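Local atomic coordinates of alpha-1,3-glucanase (Streptomyces thermodiastaticus, PDB entry 7C7D), a protein that hydrolyses the alpha-1,3-glucosidic linkages of alpha-1,3-glucan as a thermostable glycoside hydrolase of family GH87. Residues A[116-122]-A[141-147]; A[80-86]-A[156-162]; A[292-297]-A[322-328]. Numbering follows the deposited sequence.

Contact 1 (A[116-122]-A[141-147]); sequences YSVPDGQ and VTSKYSY
Both segments start as the last residues of a strand and then leave it as loops. Residues 116-117 end strand 109-117, and residues 141-142 end strand 133-142. A type II beta turn follows at Pro-119 to Gln-122, with Gly-121 at phi/psi 94/-12. A type I turn runs from Ser-143 to Ser-146. The closest CA pair is Asp-120 and Ser-143, 5.2 Å apart. Tyr-147 has a positive phi (68/75), and its CA-to-CB bond points toward 116-122.

Ser-143, with chi1 p, links the two turns. Its OG donates to Gln-122 O at 2.8 Å, and its N donates to the same Gln-122 O at 3.2 Å. Gly-121 N gives Ser-143 OG a weak bond of 3.0 Å. Thr-142 OG1 accepts from Lys-144 N at 3.0 Å, an ST turn. Tyr-116 (chi1 p) receives a bond from Thr-142 N to its OH at 2.9 Å. Val-141 CG1 lies over the Tyr-116 ring face, 3.6 Å from the centroid, a CH-pi contact. Tyr-147 (chi1 m) donates from OH to Val-118 O at 2.7 Å. Asp-120 CB sits 3.6 Å above the centroid of the Tyr-147 ring. Val-118 CG1 packs on Val-141 CB at 4.0 Å.

The contact joins two antiparallel sheets of the N-terminal beta domain. Such packing of strand-end loops is consistent with a beta-sandwich of the galactose-binding-domain type. Strand 109-117 pairs with strands 163-169 and 188-196 in one sheet, and Tyr-116 and Val-118 touch Val-188. Strand 133-142 is an outermost strand of the other sheet, beside strand 123-130.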
loop_
_atom_site.group_PDB
_atom_site.type_symbol
_atom_site.label_atom_id
_atom_site.label_comp_id
_atom_site.label_asym_id
_atom_site.label_seq_id
_atom_site.Cartn_x
_atom_site.Cartn_y
_atom_site.Cartn_z
ATOM N N TYR A 116 4.596 -14.918 1.541
ATOM C CA TYR A 116 4.722 -16.240 0.945
ATOM C C TYR A 116 3.452 -16.537 0.160
ATOM O O TYR A 116 2.427 -15.874 0.330
ATOM C CB TYR A 116 4.891 -17.308 2.041
ATOM C CG TYR A 116 3.577 -17.484 2.764
ATOM C CD1 TYR A 116 3.205 -16.617 3.790
ATOM C CD2 TYR A 116 2.653 -18.445 2.350
ATOM C CE1 TYR A 116 1.964 -16.714 4.399
ATOM C CE2 TYR A 116 1.411 -18.534 2.944
ATOM C CZ TYR A 116 1.076 -17.680 3.969
ATOM O OH TYR A 116 -0.153 -17.780 4.576
ATOM N N SER A 117 3.512 -17.592 -0.654
ATOM C CA SER A 117 2.339 -18.150 -1.317
ATOM C C SER A 117 2.375 -19.670 -1.193
ATOM O O SER A 117 3.452 -20.273 -1.223
ATOM C CB SER A 117 2.347 -17.767 -2.801
ATOM O OG SER A 117 1.208 -18.250 -3.483
ATOM N N VAL A 118 1.210 -20.289 -1.034
ATOM C CA VAL A 118 1.072 -21.741 -1.182
ATOM C C VAL A 118 -0.004 -21.994 -2.212
ATOM O O VAL A 118 -0.832 -21.107 -2.504
ATOM C CB VAL A 118 0.752 -22.436 0.167
ATOM C CG1 VAL A 118 1.876 -22.225 1.167
ATOM C CG2 VAL A 118 -0.598 -21.993 0.706
ATOM N N PRO A 119 -0.054 -23.193 -2.796
ATOM C CA PRO A 119 -1.026 -23.452 -3.859
ATOM C C PRO A 119 -2.459 -23.311 -3.368
ATOM O O PRO A 119 -2.785 -23.624 -2.221
ATOM C CB PRO A 119 -0.714 -24.891 -4.285
ATOM C CG PRO A 119 0.726 -25.068 -3.935
ATOM C CD PRO A 119 0.888 -24.319 -2.644
ATOM N N ASP A 120 -3.315 -22.821 -4.260
ATOM C CA ASP A 120 -4.703 -22.572 -3.902
ATOM C C ASP A 120 -5.366 -23.866 -3.456
ATOM O O ASP A 120 -5.204 -24.910 -4.092
ATOM C CB ASP A 120 -5.447 -21.988 -5.099
ATOM C CG ASP A 120 -6.712 -21.268 -4.697
ATOM O OD1 ASP A 120 -6.964 -21.138 -3.481
ATOM O OD2 ASP A 120 -7.452 -20.831 -5.598
ATOM N N GLY A 121 -6.089 -23.797 -2.341
ATOM C CA GLY A 121 -6.714 -24.958 -1.746
ATOM C C GLY A 121 -5.903 -25.635 -0.668
ATOM O O GLY A 121 -6.442 -26.485 0.053
ATOM N N GLN A 122 -4.634 -25.286 -0.520
ATOM C CA GLN A 122 -3.744 -25.981 0.393
ATOM C C GLN A 122 -3.326 -25.078 1.542
ATOM O O GLN A 122 -3.455 -23.850 1.491
ATOM C CB GLN A 122 -2.507 -26.503 -0.339
ATOM C CG GLN A 122 -2.842 -27.498 -1.432
ATOM C CD GLN A 122 -1.615 -27.945 -2.191
ATOM O OE1 GLN A 122 -0.507 -27.523 -1.888
ATOM N NE2 GLN A 122 -1.809 -28.803 -3.183
ATOM N N VAL A 141 0.945 -21.245 7.232
ATOM C CA VAL A 141 0.882 -20.795 5.848
ATOM C C VAL A 141 -0.392 -21.334 5.217
ATOM O O VAL A 141 -0.755 -22.501 5.415
ATOM C CB VAL A 141 2.129 -21.200 5.034
ATOM C CG1 VAL A 141 3.342 -20.383 5.470
ATOM C CG2 VAL A 141 2.420 -22.680 5.176
ATOM N N THR A 142 -1.084 -20.477 4.472
ATOM C CA THR A 142 -2.359 -20.876 3.901
ATOM C C THR A 142 -2.629 -20.106 2.620
ATOM O O THR A 142 -2.045 -19.050 2.363
ATOM C CB THR A 142 -3.512 -20.671 4.892
ATOM O OG1 THR A 142 -4.727 -21.153 4.307
ATOM C CG2 THR A 142 -3.663 -19.194 5.249
ATOM N N SER A 143 -3.533 -20.671 1.818
ATOM C CA SER A 143 -4.080 -20.030 0.632
ATOM C C SER A 143 -5.445 -19.410 0.889
ATOM O O SER A 143 -6.019 -18.808 -0.026
ATOM C CB SER A 143 -4.184 -21.035 -0.519
ATOM O OG SER A 143 -4.990 -22.145 -0.139
ATOM N N LYS A 144 -5.950 -19.510 2.124
ATOM C CA LYS A 144 -7.312 -19.090 2.433
ATOM C C LYS A 144 -7.563 -17.633 2.064
ATOM O O LYS A 144 -8.639 -17.295 1.560
ATOM C CB LYS A 144 -7.594 -19.325 3.920
ATOM C CG LYS A 144 -8.911 -18.724 4.387
ATOM C CD LYS A 144 -9.158 -18.970 5.861
ATOM C CE LYS A 144 -10.514 -18.410 6.263
ATOM N NZ LYS A 144 -10.806 -18.611 7.702
ATOM N N TYR A 145 -6.588 -16.759 2.304
ATOM C CA TYR A 145 -6.757 -15.326 2.099
ATOM C C TYR A 145 -6.269 -14.868 0.738
ATOM O O TYR A 145 -6.245 -13.659 0.473
ATOM C CB TYR A 145 -6.057 -14.544 3.214
ATOM C CG TYR A 145 -6.411 -15.069 4.575
ATOM C CD1 TYR A 145 -7.639 -14.777 5.150
ATOM C CD2 TYR A 145 -5.533 -15.878 5.281
ATOM C CE1 TYR A 145 -7.979 -15.270 6.394
ATOM C CE2 TYR A 145 -5.859 -16.376 6.525
ATOM C CZ TYR A 145 -7.084 -16.072 7.077
ATOM O OH TYR A 145 -7.404 -16.568 8.319
ATOM N N SER A 146 -5.883 -15.803 -0.125
ATOM C CA SER A 146 -5.235 -15.529 -1.395
ATOM C C SER A 146 -6.103 -16.025 -2.546
ATOM O O SER A 146 -7.110 -16.708 -2.344
ATOM C CB SER A 146 -3.860 -16.209 -1.439
ATOM O OG SER A 146 -3.011 -15.715 -0.411
ATOM N N TYR A 147 -5.692 -15.670 -3.769
ATOM C CA TYR A 147 -6.353 -16.090 -5.006
ATOM C C TYR A 147 -7.731 -15.454 -5.133
ATOM O O TYR A 147 -8.769 -16.103 -4.933
ATOM C CB TYR A 147 -6.395 -17.619 -5.147
ATOM C CG TYR A 147 -5.019 -18.238 -5.074
ATOM C CD1 TYR A 147 -4.221 -18.342 -6.206
ATOM C CD2 TYR A 147 -4.508 -18.695 -3.870
ATOM C CE1 TYR A 147 -2.948 -18.897 -6.139
ATOM C CE2 TYR A 147 -3.241 -19.244 -3.791
ATOM C CZ TYR A 147 -2.472 -19.352 -4.928
ATOM O OH TYR A 147 -1.213 -19.892 -4.861
HETATM O O HOH W 1 -1.031 -18.285 -0.522
HETATM O O HOH W 2 -9.608 -19.298 -4.497
#

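Contact 2 (A[80-86]-A[156-162]); sequences QGTLASE and AKTHHFY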
loop_
_atom_site.group_PDB
_atom_site.type_symbol
_atom_site.label_atom_id
_atom_site.label_comp_id
_atom_site.label_asym_id
_atom_site.label_seq_id
_atom_site.Cartn_x
_atom_site.Cartn_y
_atom_site.Cartn_z
ATOM N N GLN A 80 1.546 -9.967 -16.300
ATOM C CA GLN A 80 0.351 -9.876 -15.474
ATOM C C GLN A 80 -0.194 -11.263 -15.157
ATOM O O GLN A 80 -0.317 -12.117 -16.039
ATOM C CB GLN A 80 -0.718 -9.061 -16.200
ATOM C CG GLN A 80 -1.974 -8.858 -15.373
ATOM C CD GLN A 80 -3.079 -8.152 -16.132
ATOM O OE1 GLN A 80 -2.928 -7.813 -17.306
ATOM N NE2 GLN A 80 -4.209 -7.945 -15.468
ATOM N N GLY A 81 -0.516 -11.481 -13.886
ATOM C CA GLY A 81 -1.137 -12.712 -13.457
ATOM C C GLY A 81 -0.194 -13.843 -13.117
ATOM O O GLY A 81 -0.666 -14.920 -12.734
ATOM N N THR A 82 1.116 -13.647 -13.242
ATOM C CA THR A 82 2.072 -14.679 -12.868
ATOM C C THR A 82 2.443 -14.568 -11.393
ATOM O O THR A 82 2.401 -13.492 -10.791
ATOM C CB THR A 82 3.345 -14.592 -13.719
ATOM O OG1 THR A 82 4.018 -13.349 -13.465
ATOM C CG2 THR A 82 3.013 -14.724 -15.211
ATOM N N LEU A 83 2.844 -15.704 -10.819
ATOM C CA LEU A 83 3.244 -15.719 -9.418
ATOM C C LEU A 83 4.423 -14.787 -9.164
ATOM O O LEU A 83 4.428 -14.034 -8.180
ATOM C CB LEU A 83 3.580 -17.149 -8.995
ATOM C CG LEU A 83 3.847 -17.405 -7.514
ATOM C CD1 LEU A 83 2.674 -16.976 -6.649
ATOM C CD2 LEU A 83 4.153 -18.885 -7.302
ATOM N N ALA A 84 5.429 -14.811 -10.043
ATOM C CA ALA A 84 6.590 -13.952 -9.833
ATOM C C ALA A 84 6.232 -12.472 -9.911
ATOM O O ALA A 84 6.849 -11.652 -9.220
ATOM C CB ALA A 84 7.686 -14.289 -10.841
ATOM N N SER A 85 5.233 -12.106 -10.726
ATOM C CA SER A 85 4.934 -10.687 -10.913
ATOM C C SER A 85 4.476 -10.028 -9.627
ATOM O O SER A 85 4.688 -8.823 -9.449
ATOM C CB SER A 85 3.885 -10.478 -12.011
ATOM O OG SER A 85 2.584 -10.890 -11.590
ATOM N N GLU A 86 3.846 -10.788 -8.729
ATOM C CA GLU A 86 3.358 -10.236 -7.472
ATOM C C GLU A 86 4.374 -10.331 -6.344
ATOM O O GLU A 86 4.081 -9.900 -5.228
ATOM C CB GLU A 86 2.041 -10.899 -7.044
ATOM C CG GLU A 86 0.814 -10.440 -7.830
ATOM C CD GLU A 86 -0.496 -10.773 -7.139
ATOM O OE1 GLU A 86 -0.463 -11.454 -6.099
ATOM O OE2 GLU A 86 -1.558 -10.352 -7.647
ATOM N N ALA A 156 -8.567 -6.985 -15.145
ATOM C CA ALA A 156 -7.987 -7.662 -13.996
ATOM C C ALA A 156 -7.984 -9.168 -14.221
ATOM O O ALA A 156 -8.887 -9.724 -14.854
ATOM C CB ALA A 156 -8.773 -7.328 -12.728
ATOM N N LYS A 157 -6.948 -9.823 -13.716
ATOM C CA LYS A 157 -6.840 -11.273 -13.688
ATOM C C LYS A 157 -6.825 -11.722 -12.235
ATOM O O LYS A 157 -6.705 -10.902 -11.322
ATOM C CB LYS A 157 -5.560 -11.739 -14.395
ATOM C CG LYS A 157 -5.553 -11.462 -15.890
ATOM C CD LYS A 157 -4.305 -12.026 -16.553
ATOM C CE LYS A 157 -4.412 -11.951 -18.069
ATOM N NZ LYS A 157 -4.260 -10.553 -18.559
ATOM N N THR A 158 -6.962 -13.036 -12.017
ATOM C CA THR A 158 -6.816 -13.579 -10.672
ATOM C C THR A 158 -5.532 -13.046 -10.058
ATOM O O THR A 158 -4.495 -12.954 -10.725
ATOM C CB THR A 158 -6.749 -15.105 -10.700
ATOM O OG1 THR A 158 -7.845 -15.623 -11.455
ATOM C CG2 THR A 158 -6.817 -15.660 -9.278
ATOM N N HIS A 159 -5.608 -12.666 -8.789
ATOM C CA HIS A 159 -4.501 -11.944 -8.182
ATOM C C HIS A 159 -4.454 -12.271 -6.694
ATOM O O HIS A 159 -5.173 -13.147 -6.207
ATOM C CB HIS A 159 -4.595 -10.438 -8.482
ATOM C CG HIS A 159 -5.897 -9.815 -8.081
ATOM N ND1 HIS A 159 -7.015 -9.839 -8.888
ATOM C CD2 HIS A 159 -6.255 -9.139 -6.962
ATOM C CE1 HIS A 159 -8.004 -9.204 -8.284
ATOM N NE2 HIS A 159 -7.570 -8.767 -7.115
ATOM N N HIS A 160 -3.583 -11.568 -5.970
ATOM C CA HIS A 160 -3.496 -11.707 -4.517
ATOM C C HIS A 160 -2.986 -13.100 -4.130
ATOM O O HIS A 160 -3.581 -13.790 -3.302
ATOM C CB HIS A 160 -4.854 -11.399 -3.870
ATOM C CG HIS A 160 -4.779 -10.806 -2.501
ATOM N ND1 HIS A 160 -4.371 -9.509 -2.263
ATOM C CD2 HIS A 160 -5.116 -11.323 -1.296
ATOM C CE1 HIS A 160 -4.440 -9.264 -0.966
ATOM N NE2 HIS A 160 -4.893 -10.346 -0.357
ATOM N N PHE A 161 -1.879 -13.517 -4.752
ATOM C CA PHE A 161 -1.363 -14.869 -4.553
ATOM C C PHE A 161 -0.645 -15.038 -3.225
ATOM O O PHE A 161 -0.540 -16.165 -2.722
ATOM C CB PHE A 161 -0.376 -15.225 -5.661
ATOM C CG PHE A 161 -0.907 -14.989 -7.041
ATOM C CD1 PHE A 161 -2.146 -15.485 -7.418
ATOM C CD2 PHE A 161 -0.168 -14.270 -7.966
ATOM C CE1 PHE A 161 -2.630 -15.265 -8.694
ATOM C CE2 PHE A 161 -0.652 -14.041 -9.231
ATOM C CZ PHE A 161 -1.884 -14.543 -9.600
ATOM N N TYR A 162 -0.109 -13.957 -2.670
ATOM C CA TYR A 162 0.721 -14.021 -1.481
ATOM C C TYR A 162 -0.095 -13.667 -0.246
ATOM O O TYR A 162 -1.264 -13.283 -0.322
ATOM C CB TYR A 162 1.953 -13.099 -1.626
ATOM C CG TYR A 162 2.914 -13.563 -2.707
ATOM C CD1 TYR A 162 2.697 -13.238 -4.039
ATOM C CD2 TYR A 162 4.024 -14.352 -2.391
ATOM C CE1 TYR A 162 3.554 -13.679 -5.033
ATOM C CE2 TYR A 162 4.881 -14.814 -3.375
ATOM C CZ TYR A 162 4.639 -14.469 -4.695
ATOM O OH TYR A 162 5.488 -14.926 -5.675
HETATM O O HOH W 3 -4.607 -8.431 -12.679
HETATM O O HOH W 4 -3.634 -14.764 -12.721
HETATM O O HOH W 5 -0.028 -11.129 -3.454
#
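Glu-86 is the main polar link between these two loops. Its side chain (chi1 m, chi2 t) extends its buried carboxylate to the backbone of 156-162. OE2 accepts from His-160 N at 2.9 Å, and OE1 accepts from Phe-161 N at 2.8 Å. Water 5 donates to Glu-86 OE1 at 2.7 Å and accepts from Tyr-162 N at 2.9 Å. His-160 ND1 bonds Asn-402 OD1, in the beta-helix domain. His-159 (chi1 p) donates from ND1 to Lys-157 O at 2.7 Å.

Phe-161 (chi1 m) points its ring at the first loop. Leu-83, with chi1 t and chi2 p, brings CD1 to 3.7 Å from Phe-161 CB. Tyr-162 (chi1 m) donates from OH to Leu-83 O at 2.9 Å. At the other end, Gln-80 has chi1 and chi2 t. Its NE2 bonds Gly-155 O, while Lys-157 NZ makes a weak 3.3 Å bond to Gln-80 OE1.

Thr-82 OG1 bonds Thr-79 O and, in an ST motif, accepts from Ser-85 N at 3.2 Å, at the start of residues 83-85, which have helical backbone angles. Glu-86 thus holds two irregular loops of the N-terminal beta domain together beside the calcium site, where Tyr-162 touches the ligand residue Asp-191.

Contact 3 (A[292-297]-A[322-328]); sequences AVIGEV and MWIQHVK
This is a parallel strand pair between successive coils of the right-handed beta-helix, the pectate lyase-like domain. Strands 292-294 and 323-325 run at 4° to each other, with axes 4.7 Å apart.

The register pairs Ala-292 with Trp-323, Val-293 with Ile-324 and Ile-294 with Gln-325, at CA distances of 4.4, 5.0 and 4.7 Å. Val-293 N donates to Trp-323 O at 2.9 Å. Gln-325 N donates to Val-293 O at 3.1 Å, and Gly-295 N to Gln-325 O at 2.9 Å. Beyond the strands, His-326 has positive phi (62/43), and Val-297 N donates to His-326 O at 3.1 Å. Gly-295 CA lies 3.1 Å from His-326 O, where a CB would clash.

Paired residues share a face of the sheet. On one face, Ala-292 CB meets Trp-323 CB at 3.8 Å, and Ile-294 CD1 meets Trp-323 CD1 at 4.0 Å. Trp-323 and Gln-325 are both chi1 t, and Trp-323 NE1 donates to Gln-325 OE1 at 3.0 Å. Gln-325 NE2 bonds Asp-349 OD2. This face meets the N-terminal domain: Arg-166 makes a cation-pi contact with Trp-323. On the other face, Val-293 (chi1 t) packs its CB 3.9 Å from Ile-324 CD1 (chi1 m, chi2 m). Water 6 joins Gly-295 O (2.9 Å) to His-326 ND1 (2.8 Å). His-326 NE2 bonds Asp-163 OD1 of the N-terminal domain.

In-register pairing of successive coils is characteristic of the parallel beta-helix.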
loop_
_atom_site.group_PDB
_atom_site.type_symbol
_atom_site.label_atom_id
_atom_site.label_comp_id
_atom_site.label_asym_id
_atom_site.label_seq_id
_atom_site.Cartn_x
_atom_site.Cartn_y
_atom_site.Cartn_z
ATOM N N ALA A 292 -3.907 -5.080 17.166
ATOM C CA ALA A 292 -4.097 -5.634 15.835
ATOM C C ALA A 292 -5.581 -5.833 15.572
ATOM O O ALA A 292 -6.342 -6.178 16.483
ATOM C CB ALA A 292 -3.366 -6.970 15.692
ATOM N N VAL A 293 -5.992 -5.591 14.330
ATOM C CA VAL A 293 -7.308 -5.992 13.836
ATOM C C VAL A 293 -7.060 -6.861 12.619
ATOM O O VAL A 293 -6.561 -6.380 11.591
ATOM C CB VAL A 293 -8.223 -4.807 13.503
ATOM C CG1 VAL A 293 -9.548 -5.311 12.947
ATOM C CG2 VAL A 293 -8.449 -3.954 14.740
ATOM N N ILE A 294 -7.366 -8.148 12.749
ATOM C CA ILE A 294 -7.109 -9.143 11.720
ATOM C C ILE A 294 -8.438 -9.805 11.391
ATOM O O ILE A 294 -9.071 -10.413 12.265
ATOM C CB ILE A 294 -6.060 -10.168 12.173
ATOM C CG1 ILE A 294 -4.781 -9.453 12.635
ATOM C CG2 ILE A 294 -5.768 -11.150 11.057
ATOM C CD1 ILE A 294 -3.679 -10.391 13.087
ATOM N N GLY A 295 -8.871 -9.670 10.140
ATOM C CA GLY A 295 -10.147 -10.196 9.711
ATOM C C GLY A 295 -10.020 -11.584 9.120
ATOM O O GLY A 295 -8.999 -12.266 9.248
ATOM N N GLU A 296 -11.103 -12.010 8.471
ATOM C CA GLU A 296 -11.163 -13.282 7.761
ATOM C C GLU A 296 -11.646 -13.062 6.335
ATOM O O GLU A 296 -12.261 -13.943 5.733
ATOM C CB GLU A 296 -12.039 -14.295 8.499
ATOM C CG GLU A 296 -11.517 -14.649 9.882
ATOM C CD GLU A 296 -10.198 -15.414 9.853
ATOM O OE1 GLU A 296 -9.942 -16.131 8.862
ATOM O OE2 GLU A 296 -9.414 -15.302 10.822
ATOM N N VAL A 297 -11.358 -11.891 5.779
ATOM C CA VAL A 297 -11.847 -11.535 4.453
ATOM C C VAL A 297 -11.005 -12.251 3.407
ATOM O O VAL A 297 -9.767 -12.166 3.416
ATOM C CB VAL A 297 -11.814 -10.010 4.261
ATOM C CG1 VAL A 297 -12.226 -9.647 2.847
ATOM C CG2 VAL A 297 -12.723 -9.333 5.283
ATOM N N MET A 322 -0.797 0.196 14.874
ATOM C CA MET A 322 -1.730 -0.883 14.589
ATOM C C MET A 322 -1.152 -1.871 13.589
ATOM O O MET A 322 -0.291 -1.541 12.771
ATOM C CB MET A 322 -3.031 -0.331 14.003
ATOM C CG MET A 322 -3.709 0.734 14.847
ATOM S SD MET A 322 -4.431 0.131 16.388
ATOM C CE MET A 322 -5.637 -1.040 15.769
ATOM N N TRP A 323 -1.675 -3.097 13.648
ATOM C CA TRP A 323 -1.445 -4.124 12.639
ATOM C C TRP A 323 -2.811 -4.477 12.068
ATOM O O TRP A 323 -3.660 -5.008 12.791
ATOM C CB TRP A 323 -0.825 -5.349 13.301
ATOM C CG TRP A 323 -0.524 -6.482 12.388
ATOM C CD1 TRP A 323 -1.413 -7.370 11.837
ATOM C CD2 TRP A 323 0.772 -6.883 11.945
ATOM N NE1 TRP A 323 -0.739 -8.285 11.060
ATOM C CE2 TRP A 323 0.603 -8.007 11.113
ATOM C CE3 TRP A 323 2.066 -6.390 12.161
ATOM C CZ2 TRP A 323 1.681 -8.659 10.513
ATOM C CZ3 TRP A 323 3.131 -7.034 11.561
ATOM C CH2 TRP A 323 2.930 -8.153 10.742
ATOM N N ILE A 324 -3.027 -4.172 10.790
ATOM C CA ILE A 324 -4.324 -4.329 10.137
ATOM C C ILE A 324 -4.136 -5.315 8.997
ATOM O O ILE A 324 -3.261 -5.112 8.146
ATOM C CB ILE A 324 -4.831 -2.984 9.593
ATOM C CG1 ILE A 324 -4.871 -1.922 10.696
ATOM C CG2 ILE A 324 -6.183 -3.144 8.903
ATOM C CD1 ILE A 324 -5.722 -2.272 11.882
ATOM N N GLN A 325 -4.931 -6.388 8.983
ATOM C CA GLN A 325 -4.673 -7.458 8.035
ATOM C C GLN A 325 -5.952 -8.230 7.731
ATOM O O GLN A 325 -6.818 -8.382 8.591
ATOM C CB GLN A 325 -3.609 -8.405 8.609
ATOM C CG GLN A 325 -3.155 -9.489 7.669
ATOM C CD GLN A 325 -2.105 -10.400 8.285
ATOM O OE1 GLN A 325 -1.990 -10.506 9.515
ATOM N NE2 GLN A 325 -1.333 -11.062 7.433
ATOM N N HIS A 326 -6.039 -8.759 6.505
ATOM C CA HIS A 326 -7.120 -9.686 6.128
ATOM C C HIS A 326 -8.494 -9.034 6.239
ATOM O O HIS A 326 -9.456 -9.637 6.727
ATOM C CB HIS A 326 -7.064 -11.011 6.892
ATOM C CG HIS A 326 -5.845 -11.823 6.600
ATOM N ND1 HIS A 326 -5.346 -12.760 7.480
ATOM C CD2 HIS A 326 -5.016 -11.833 5.528
ATOM C CE1 HIS A 326 -4.259 -13.310 6.964
ATOM N NE2 HIS A 326 -4.039 -12.766 5.780
ATOM N N VAL A 327 -8.582 -7.791 5.776
ATOM C CA VAL A 327 -9.847 -7.085 5.607
ATOM C C VAL A 327 -9.980 -6.704 4.138
ATOM O O VAL A 327 -9.091 -7.003 3.328
ATOM C CB VAL A 327 -9.961 -5.870 6.550
ATOM C CG1 VAL A 327 -10.012 -6.334 7.993
ATOM C CG2 VAL A 327 -8.783 -4.901 6.364
ATOM N N LYS A 328 -11.087 -6.057 3.774
ATOM C CA LYS A 328 -11.240 -5.581 2.400
ATOM C C LYS A 328 -10.479 -4.271 2.220
ATOM O O LYS A 328 -9.494 -4.209 1.479
ATOM C CB LYS A 328 -12.722 -5.434 2.039
ATOM C CG LYS A 328 -12.934 -5.044 0.581
ATOM C CD LYS A 328 -14.377 -4.745 0.249
ATOM C CE LYS A 328 -14.844 -3.460 0.891
ATOM N NZ LYS A 328 -16.119 -2.981 0.272
HETATM O O HOH W 6 -6.726 -13.975 9.627
HETATM O O HOH W 7 -8.150 -9.963 3.114
#

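Overall arrangement
Along the chain, contact 1 is nested inside the loop closed by contact 2, and contact 3 follows both. Contacts 1 and 2 belong to the N-terminal beta domain, with centres 12 Å apart. They touch directly: Ser-117 OG meets Phe-161 O at 2.8 Å, and Tyr-147 N meets His-160 O at 2.9 Å. Contact 3 lies in the beta-helix, its centre 17 Å from that of contact 1. Lys-144 NZ forms a salt bridge with Glu-296 OE1 at 2.9 Å, and Tyr-145 stacks on His-326. Contacts 2 and 3 do not touch: centres 21 Å apart, nearest atoms about 6 Å. Contact 1 thus touches both others, while contact 2 has its own bonds to the beta-helix domain.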